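Local coordinates for protein beta sliding clamp (Streptococcus pneumoniae, PDB 2AWA) that probably forms a ring-shaped head-to-tail homodimer around DNA that tethers DNA polymerases and other proteins to it, making replication processive, at residues K155-E160 against K185-V190; V177-S182 against R218-F223; G309-H314 against D330-E335. All coordinates share one frame; numbering follows the deposited sequence.

Contact 1. Residues K155-E160 against K185-V190; sequences KKIINE and KELKTV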
loop_
_atom_site.group_PDB
_atom_site.type_symbol
_atom_site.label_atom_id
_atom_site.label_comp_id
_atom_site.label_asym_id
_atom_site.label_seq_id
_atom_site.Cartn_x
_atom_site.Cartn_y
_atom_site.Cartn_z
ATOM N N LYS B 155 -6.911 -9.928 22.742
ATOM C CA LYS B 155 -6.836 -9.775 21.275
ATOM C C LYS B 155 -7.917 -10.595 20.577
ATOM O O LYS B 155 -8.468 -10.157 19.557
ATOM C CB LYS B 155 -5.467 -10.200 20.722
ATOM C CG LYS B 155 -4.287 -9.312 21.161
ATOM C CD LYS B 155 -3.031 -9.664 20.392
ATOM C CE LYS B 155 -1.855 -8.772 20.724
ATOM N NZ LYS B 155 -0.935 -8.679 19.551
ATOM N N LYS B 156 -8.224 -11.775 21.129
ATOM C CA LYS B 156 -9.263 -12.631 20.581
ATOM C C LYS B 156 -10.656 -12.017 20.804
ATOM O O LYS B 156 -11.472 -11.981 19.893
ATOM C CB LYS B 156 -9.178 -14.043 21.156
ATOM C CG LYS B 156 -10.109 -14.998 20.441
ATOM C CD LYS B 156 -9.833 -16.481 20.713
ATOM C CE LYS B 156 -11.108 -17.304 20.397
ATOM N NZ LYS B 156 -10.870 -18.701 19.935
ATOM N N ILE B 157 -10.924 -11.523 22.003
ATOM C CA ILE B 157 -12.158 -10.783 22.247
ATOM C C ILE B 157 -12.293 -9.571 21.320
ATOM O O ILE B 157 -13.349 -9.306 20.783
ATOM C CB ILE B 157 -12.212 -10.304 23.695
ATOM C CG1 ILE B 157 -12.731 -11.422 24.583
ATOM C CG2 ILE B 157 -13.120 -9.081 23.847
ATOM C CD1 ILE B 157 -12.571 -11.120 26.069
ATOM N N ILE B 158 -11.206 -8.835 21.156
ATOM C CA ILE B 158 -11.216 -7.658 20.329
ATOM C C ILE B 158 -11.556 -8.027 18.905
ATOM O O ILE B 158 -12.443 -7.431 18.336
ATOM C CB ILE B 158 -9.903 -6.875 20.425
ATOM C CG1 ILE B 158 -9.762 -6.283 21.828
ATOM C CG2 ILE B 158 -9.892 -5.746 19.436
ATOM C CD1 ILE B 158 -8.351 -5.845 22.205
ATOM N N ASN B 159 -10.909 -9.035 18.334
ATOM C CA ASN B 159 -11.214 -9.416 16.942
ATOM C C ASN B 159 -12.612 -9.992 16.759
ATOM O O ASN B 159 -13.210 -9.876 15.668
ATOM C CB ASN B 159 -10.184 -10.402 16.398
ATOM C CG ASN B 159 -8.963 -9.721 15.907
ATOM O OD1 ASN B 159 -9.047 -8.692 15.223
ATOM N ND2 ASN B 159 -7.797 -10.261 16.269
ATOM N N GLU B 160 -13.128 -10.620 17.816
ATOM C CA GLU B 160 -14.488 -11.124 17.771
ATOM C C GLU B 160 -15.608 -10.075 17.986
ATOM O O GLU B 160 -16.737 -10.342 17.634
ATOM C CB GLU B 160 -14.634 -12.279 18.727
ATOM C CG GLU B 160 -13.965 -13.537 18.186
ATOM C CD GLU B 160 -13.857 -14.660 19.220
ATOM O OE1 GLU B 160 -14.037 -14.382 20.443
ATOM O OE2 GLU B 160 -13.593 -15.813 18.782
ATOM N N LYS B 185 -16.240 -14.079 38.042
ATOM C CA LYS B 185 -15.559 -14.775 36.938
ATOM C C LYS B 185 -16.272 -14.791 35.574
ATOM O O LYS B 185 -15.702 -15.303 34.616
ATOM C CB LYS B 185 -15.242 -16.224 37.343
ATOM C CG LYS B 185 -16.452 -17.065 37.760
ATOM N N GLU B 186 -17.491 -14.261 35.463
ATOM C CA GLU B 186 -18.224 -14.306 34.171
ATOM C C GLU B 186 -18.020 -13.037 33.356
ATOM O O GLU B 186 -18.557 -11.999 33.693
ATOM C CB GLU B 186 -19.727 -14.546 34.388
ATOM C CG GLU B 186 -20.060 -15.879 35.080
ATOM C CD GLU B 186 -19.568 -17.103 34.295
ATOM O OE1 GLU B 186 -19.603 -17.057 33.035
ATOM O OE2 GLU B 186 -19.148 -18.101 34.942
ATOM N N LEU B 187 -17.251 -13.130 32.279
ATOM C CA LEU B 187 -16.914 -11.974 31.467
ATOM C C LEU B 187 -17.739 -11.929 30.196
ATOM O O LEU B 187 -17.656 -12.840 29.388
ATOM C CB LEU B 187 -15.442 -12.019 31.081
ATOM C CG LEU B 187 -14.935 -10.726 30.446
ATOM C CD1 LEU B 187 -14.805 -9.648 31.512
ATOM C CD2 LEU B 187 -13.604 -10.963 29.760
ATOM N N LYS B 188 -18.506 -10.856 30.006
ATOM C CA LYS B 188 -19.302 -10.675 28.808
ATOM C C LYS B 188 -18.766 -9.475 28.036
ATOM O O LYS B 188 -18.525 -8.421 28.620
ATOM C CB LYS B 188 -20.776 -10.457 29.160
ATOM C CG LYS B 188 -21.728 -10.470 27.945
ATOM C CD LYS B 188 -23.216 -10.616 28.344
ATOM C CE LYS B 188 -23.911 -9.261 28.573
ATOM N N THR B 189 -18.589 -9.649 26.727
ATOM C CA THR B 189 -18.229 -8.559 25.845
ATOM C C THR B 189 -19.182 -8.504 24.645
ATOM O O THR B 189 -19.347 -9.488 23.900
ATOM C CB THR B 189 -16.780 -8.693 25.321
ATOM O OG1 THR B 189 -16.650 -9.921 24.595
ATOM C CG2 THR B 189 -15.816 -8.683 26.456
ATOM N N VAL B 190 -19.782 -7.334 24.471
ATOM C CA VAL B 190 -20.812 -7.109 23.467
ATOM C C VAL B 190 -20.507 -5.828 22.726
ATOM O O VAL B 190 -20.016 -4.867 23.300
ATOM C CB VAL B 190 -22.215 -6.916 24.100
ATOM C CG1 VAL B 190 -23.291 -6.940 23.023
ATOM C CG2 VAL B 190 -22.506 -7.965 25.046
#
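A helix laid against the face of an antiparallel sheet, the basic layer pairing of the sliding-clamp fold, brings Ile157 of helix 151-161 onto Leu187 and Thr189 of strand 186-192 in the central domain. Leu187 and Thr189, two apart on an extended strand, both turn toward the helix, while Lys188 between them points away. A single isoleucine supplies the helix side of the contact. Its longer branch ends in CD1, which lies 3.8 Å from CD2 of Leu187, the two side chains crossing at a slant, and also skirts the Thr189 methyl. The shorter branch bears mainly on Thr189: CG2 of Ile157 is 3.8 Å from Thr189 CG2 and 3.7 Å from Thr189 OG1. A chi1 of -83° sets the branches apart, with CG2 of Ile157 anti to the backbone N and CG1 anti to the carbonyl carbon, beside that nitrogen. Thr189 has OG1 between its own N and carbonyl carbon (chi1 60°), and this hydroxyl is hydrogen-bonded to the carbonyl O of Lys200 on the adjacent strand. The hydroxyl of this buried threonine therefore has a polar partner within the sheet, although its nearest neighbour across the contact is a methyl group. No hydrogen bond crosses from helix to strand. Further out, Phe179 of strand 176-182 touches both Ile157 and Thr189, and Leu181 of that strand touches Leu187. The two helices lie side by side against the sheet, Ile158 facing Leu220, Phe223 and Ser224 of helix 217-226 and Ile157 facing the strands.

Contact 2. Residues V177-S182 against R218-F223; sequences VHFVLS and RSLREF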
loop_
_atom_site.group_PDB
_atom_site.type_symbol
_atom_site.label_atom_id
_atom_site.label_comp_id
_atom_site.label_asym_id
_atom_site.label_seq_id
_atom_site.Cartn_x
_atom_site.Cartn_y
_atom_site.Cartn_z
ATOM N N VAL B 177 -16.922 -1.010 23.081
ATOM C CA VAL B 177 -17.249 -2.369 23.395
ATOM C C VAL B 177 -17.612 -2.458 24.878
ATOM O O VAL B 177 -16.944 -1.911 25.731
ATOM C CB VAL B 177 -16.101 -3.274 23.020
ATOM C CG1 VAL B 177 -16.414 -4.722 23.394
ATOM C CG2 VAL B 177 -15.823 -3.147 21.526
ATOM N N HIS B 178 -18.704 -3.130 25.171
ATOM C CA HIS B 178 -19.197 -3.209 26.541
ATOM C C HIS B 178 -18.613 -4.463 27.222
ATOM O O HIS B 178 -18.772 -5.575 26.729
ATOM C CB HIS B 178 -20.729 -3.208 26.506
ATOM C CG HIS B 178 -21.376 -3.196 27.845
ATOM N ND1 HIS B 178 -22.561 -3.853 28.095
ATOM C CD2 HIS B 178 -21.027 -2.590 29.004
ATOM C CE1 HIS B 178 -22.903 -3.670 29.359
ATOM N NE2 HIS B 178 -21.992 -2.904 29.932
ATOM N N PHE B 179 -17.915 -4.256 28.334
ATOM C CA PHE B 179 -17.206 -5.307 29.052
ATOM C C PHE B 179 -17.808 -5.440 30.440
ATOM O O PHE B 179 -17.765 -4.494 31.200
ATOM C CB PHE B 179 -15.748 -4.911 29.251
ATOM C CG PHE B 179 -14.845 -5.305 28.139
ATOM C CD1 PHE B 179 -14.766 -4.527 26.984
ATOM C CD2 PHE B 179 -14.010 -6.410 28.268
ATOM C CE1 PHE B 179 -13.899 -4.867 25.938
ATOM C CE2 PHE B 179 -13.118 -6.760 27.238
ATOM C CZ PHE B 179 -13.063 -5.987 26.061
ATOM N N VAL B 180 -18.338 -6.610 30.784
ATOM C CA VAL B 180 -18.981 -6.788 32.082
ATOM C C VAL B 180 -18.458 -8.056 32.739
ATOM O O VAL B 180 -18.515 -9.146 32.156
ATOM C CB VAL B 180 -20.522 -6.873 31.979
ATOM C CG1 VAL B 180 -21.150 -6.708 33.338
ATOM C CG2 VAL B 180 -21.061 -5.814 31.050
ATOM N N LEU B 181 -17.931 -7.901 33.947
ATOM C CA LEU B 181 -17.547 -9.037 34.743
ATOM C C LEU B 181 -18.601 -9.155 35.825
ATOM O O LEU B 181 -18.804 -8.210 36.584
ATOM C CB LEU B 181 -16.157 -8.839 35.351
ATOM C CG LEU B 181 -15.573 -10.087 36.018
ATOM C CD1 LEU B 181 -15.052 -11.022 34.956
ATOM C CD2 LEU B 181 -14.471 -9.723 36.993
ATOM N N SER B 182 -19.298 -10.288 35.863
ATOM C CA SER B 182 -20.248 -10.578 36.933
ATOM C C SER B 182 -19.862 -11.875 37.635
ATOM O O SER B 182 -19.155 -12.709 37.065
ATOM C CB SER B 182 -21.668 -10.677 36.390
ATOM O OG SER B 182 -21.793 -11.755 35.482
ATOM N N ARG B 218 -11.798 1.910 18.753
ATOM C CA ARG B 218 -10.516 2.394 18.224
ATOM C C ARG B 218 -9.375 2.202 19.222
ATOM O O ARG B 218 -8.254 1.882 18.841
ATOM C CB ARG B 218 -10.609 3.872 17.830
ATOM C CG ARG B 218 -9.327 4.445 17.216
ATOM C CD ARG B 218 -9.512 5.881 16.644
ATOM N NE ARG B 218 -10.269 5.950 15.377
ATOM C CZ ARG B 218 -11.415 6.614 15.211
ATOM N N SER B 219 -9.651 2.414 20.501
ATOM C CA SER B 219 -8.658 2.177 21.521
ATOM C C SER B 219 -8.283 0.711 21.525
ATOM O O SER B 219 -7.102 0.365 21.596
ATOM C CB SER B 219 -9.181 2.602 22.885
ATOM O OG SER B 219 -9.397 4.002 22.927
ATOM N N LEU B 220 -9.278 -0.168 21.439
ATOM C CA LEU B 220 -9.002 -1.605 21.488
ATOM C C LEU B 220 -8.152 -2.057 20.290
ATOM O O LEU B 220 -7.278 -2.906 20.444
ATOM C CB LEU B 220 -10.296 -2.406 21.551
ATOM C CG LEU B 220 -11.101 -2.246 22.831
ATOM C CD1 LEU B 220 -12.528 -2.744 22.632
ATOM C CD2 LEU B 220 -10.438 -2.957 24.003
ATOM N N ARG B 221 -8.393 -1.504 19.105
ATOM C CA ARG B 221 -7.554 -1.837 17.953
ATOM C C ARG B 221 -6.102 -1.433 18.210
ATOM O O ARG B 221 -5.193 -2.141 17.815
ATOM C CB ARG B 221 -8.027 -1.161 16.662
ATOM C CG ARG B 221 -9.444 -1.478 16.187
ATOM C CD ARG B 221 -9.680 -2.969 16.018
ATOM N NE ARG B 221 -10.708 -3.251 15.007
ATOM C CZ ARG B 221 -11.146 -4.469 14.678
ATOM N NH1 ARG B 221 -10.675 -5.557 15.279
ATOM N NH2 ARG B 221 -12.073 -4.596 13.737
ATOM N N GLU B 222 -5.872 -0.305 18.864
ATOM C CA GLU B 222 -4.510 0.077 19.191
ATOM C C GLU B 222 -3.914 -0.829 20.256
ATOM O O GLU B 222 -2.715 -1.105 20.224
ATOM C CB GLU B 222 -4.414 1.533 19.659
ATOM C CG GLU B 222 -4.652 2.572 18.581
ATOM C CD GLU B 222 -3.779 2.420 17.348
ATOM O OE1 GLU B 222 -2.694 1.811 17.423
ATOM O OE2 GLU B 222 -4.188 2.928 16.285
ATOM N N PHE B 223 -4.731 -1.272 21.208
ATOM C CA PHE B 223 -4.256 -2.201 22.214
ATOM C C PHE B 223 -3.603 -3.396 21.541
ATOM O O PHE B 223 -2.522 -3.829 21.947
ATOM C CB PHE B 223 -5.389 -2.691 23.121
ATOM C CG PHE B 223 -4.996 -3.862 23.948
ATOM C CD1 PHE B 223 -5.068 -5.140 23.440
ATOM C CD2 PHE B 223 -4.462 -3.680 25.189
ATOM C CE1 PHE B 223 -4.638 -6.212 24.183
ATOM C CE2 PHE B 223 -4.038 -4.736 25.918
ATOM C CZ PHE B 223 -4.127 -6.005 25.410
#
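Leu220 of helix 217-226 packs on Val177 and Phe179 of strand 176-182, part of the helix-on-sheet layering by which the central clamp domain is built. The contact across the two segments is wholly apolar and centres on one methyl group, CD1 of Leu220. Its closest neighbour is CG2 of Val177 at 3.5 Å, with CB of the same valine 3.6 Å from Leu220 CD1, so the leucine tip rests against the branch point as well as one branch. Val177 presents CG2 because chi1 of 178° places CG1 anti to the backbone N and leaves CG2 beside that nitrogen.

The aromatic part of the contact is looser. CE1 of Phe179 lies 4.2 Å from Leu220 CD1, and the methyl sits at the edge of the ring, near its plane, rather than over a face. Leucine and phenylalanine run past each other in opposite directions. Val177 and Phe179 lie on the same side of the strand, the side that looks toward the helix, and both are buried there together with Leu220.

Hydrogen bonding belongs to the surroundings. Backbone hydrogen bonds of Val177 with Ile215 and of Phe179 with Val213 fasten the strand to strand 211-216, an outermost strand of this sheet within the chain. Between the two packing residues, His178 is held by a hydrogen bond between NE2 and Asp212 OD1 and by stacking on Tyr261. On the helix, Ser219, next to Leu220 in sequence, has its OG hydrogen-bonded to Thr254 OG1. Within the strand, the carbonyl O of Val177 lies in the plane of the Phe179 ring, at its edge, 3.6 Å from CD1 of that phenylalanine.

Contact 3. Residues G309-H314 against D330-E335; sequences GVVSAH and DQVTGE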
loop_
_atom_site.group_PDB
_atom_site.type_symbol
_atom_site.label_atom_id
_atom_site.label_comp_id
_atom_site.label_asym_id
_atom_site.label_seq_id
_atom_site.Cartn_x
_atom_site.Cartn_y
_atom_site.Cartn_z
ATOM N N GLY B 309 -34.298 -27.553 0.830
ATOM C CA GLY B 309 -32.902 -27.966 1.056
ATOM C C GLY B 309 -31.881 -27.209 0.221
ATOM O O GLY B 309 -30.679 -27.242 0.508
ATOM N N VAL B 310 -32.355 -26.517 -0.813
ATOM C CA VAL B 310 -31.481 -25.780 -1.693
ATOM C C VAL B 310 -31.415 -24.335 -1.227
ATOM O O VAL B 310 -32.433 -23.736 -0.899
ATOM C CB VAL B 310 -31.962 -25.840 -3.131
ATOM C CG1 VAL B 310 -30.956 -25.152 -4.053
ATOM C CG2 VAL B 310 -32.179 -27.291 -3.552
ATOM N N VAL B 311 -30.201 -23.798 -1.193
ATOM C CA VAL B 311 -29.937 -22.453 -0.732
ATOM C C VAL B 311 -29.314 -21.708 -1.893
ATOM O O VAL B 311 -28.397 -22.230 -2.557
ATOM C CB VAL B 311 -28.958 -22.471 0.458
ATOM C CG1 VAL B 311 -28.532 -21.076 0.829
ATOM C CG2 VAL B 311 -29.584 -23.197 1.650
ATOM N N SER B 312 -29.807 -20.505 -2.165
ATOM C CA SER B 312 -29.281 -19.744 -3.292
ATOM C C SER B 312 -29.247 -18.269 -2.988
ATOM O O SER B 312 -30.061 -17.782 -2.197
ATOM C CB SER B 312 -30.109 -20.005 -4.527
ATOM O OG SER B 312 -31.448 -19.760 -4.228
ATOM N N ALA B 313 -28.286 -17.576 -3.599
ATOM C CA ALA B 313 -28.098 -16.128 -3.437
ATOM C C ALA B 313 -28.424 -15.393 -4.727
ATOM O O ALA B 313 -28.023 -15.823 -5.837
ATOM C CB ALA B 313 -26.680 -15.820 -3.020
ATOM N N HIS B 314 -29.123 -14.265 -4.566
ATOM C CA HIS B 314 -29.564 -13.447 -5.682
ATOM C C HIS B 314 -29.370 -11.963 -5.425
ATOM O O HIS B 314 -29.743 -11.442 -4.372
ATOM C CB HIS B 314 -31.022 -13.724 -5.994
ATOM C CG HIS B 314 -31.355 -15.183 -6.051
ATOM N ND1 HIS B 314 -31.533 -15.858 -7.238
ATOM C CD2 HIS B 314 -31.541 -16.094 -5.062
ATOM C CE1 HIS B 314 -31.813 -17.123 -6.982
ATOM N NE2 HIS B 314 -31.816 -17.295 -5.670
ATOM N N ASP B 330 -23.668 -27.957 4.460
ATOM C CA ASP B 330 -23.544 -29.160 5.272
ATOM C C ASP B 330 -24.945 -29.657 5.635
ATOM O O ASP B 330 -25.212 -30.846 5.566
ATOM C CB ASP B 330 -22.698 -28.881 6.536
ATOM C CG ASP B 330 -22.524 -30.112 7.432
ATOM O OD1 ASP B 330 -22.063 -31.161 6.930
ATOM O OD2 ASP B 330 -22.833 -30.035 8.651
ATOM N N GLN B 331 -25.849 -28.750 5.980
ATOM C CA GLN B 331 -27.151 -29.140 6.537
ATOM C C GLN B 331 -28.175 -28.016 6.457
ATOM O O GLN B 331 -27.853 -26.878 6.770
ATOM C CB GLN B 331 -26.980 -29.536 8.009
ATOM C CG GLN B 331 -28.285 -29.930 8.703
ATOM C CD GLN B 331 -28.066 -30.595 10.057
ATOM O OE1 GLN B 331 -28.134 -31.818 10.174
ATOM N NE2 GLN B 331 -27.801 -29.789 11.085
ATOM N N VAL B 332 -29.401 -28.335 6.055
ATOM C CA VAL B 332 -30.500 -27.377 6.129
ATOM C C VAL B 332 -31.666 -28.013 6.840
ATOM O O VAL B 332 -32.139 -29.064 6.421
ATOM C CB VAL B 332 -30.983 -26.940 4.751
ATOM C CG1 VAL B 332 -32.158 -25.973 4.877
ATOM C CG2 VAL B 332 -29.852 -26.302 3.978
ATOM N N THR B 333 -32.120 -27.385 7.919
ATOM C CA THR B 333 -33.295 -27.837 8.646
ATOM C C THR B 333 -34.344 -26.750 8.642
ATOM O O THR B 333 -34.046 -25.578 8.420
ATOM C CB THR B 333 -33.000 -28.120 10.136
ATOM O OG1 THR B 333 -32.600 -26.905 10.778
ATOM C CG2 THR B 333 -31.928 -29.194 10.312
ATOM N N GLY B 334 -35.574 -27.148 8.932
ATOM C CA GLY B 334 -36.649 -26.206 9.168
ATOM C C GLY B 334 -37.424 -25.944 7.907
ATOM O O GLY B 334 -37.516 -26.810 7.044
ATOM N N GLU B 335 -37.963 -24.741 7.786
ATOM C CA GLU B 335 -38.873 -24.445 6.699
ATOM C C GLU B 335 -38.243 -23.512 5.696
ATOM O O GLU B 335 -37.182 -22.951 5.931
ATOM C CB GLU B 335 -40.203 -23.899 7.225
ATOM C CG GLU B 335 -40.100 -22.720 8.180
ATOM C CD GLU B 335 -41.458 -22.321 8.749
ATOM O OE1 GLU B 335 -42.392 -23.174 8.737
ATOM O OE2 GLU B 335 -41.583 -21.154 9.207
#
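Val332 reaches across from strand 331-334 to Gly309 and Val311, using one methyl for both. Its CG2 lies 3.9 Å from Val311 CG2 and 3.7 Å from the carbonyl O of Gly309. Both valines have CG1 anti to the backbone N, which leaves CG2, beside that nitrogen, as the meeting methyl of each. Gly309 lies in the turn leading into strand 310-317, with a positive phi of 90° that glycine adopts readily, and its main chain alone takes part.

Around this first shell, Ile306 of strand 302-307 and Ile276 of strand 274-279 each touch both valines. The contact thereby bridges two sheets that meet in the C-terminal domain, one of which continues into the central domain: strand 310-317 belongs to the first, and strand 331-334 is an outermost strand, within this chain, of the sheet that continues. Asp330 and Gln331 both face Thr277 in a classic beta bulge, and Thr333 OG1 is hydrogen-bonded to Thr275 OG1.

The two segments belong to different sheets and share no hydrogen bond; what joins them is van der Waals contact, methyl on methyl and methyl on the Gly309 carbonyl O.

In the fold
Contacts 1 and 2 are neighbours in the central domain, their centres about 8 Å apart, and their segments alternate along the chain. Strands 176-182 and 186-192 lie side by side in one antiparallel sheet, with probable backbone hydrogen bonds from Lys188 N to Val180 O and from His178 N to Val190 O; helix 151-161 touches both strands, and helix 217-226 joins it on 176-182. Contact 3 follows later, in the C-terminal domain, its centre about 31 Å from that of contact 1 and about 36 Å from that of contact 2. All three reach one long sheet, whose run from the central into the C-terminal domain is consistent with the subunit forming one continuous arc of the ring.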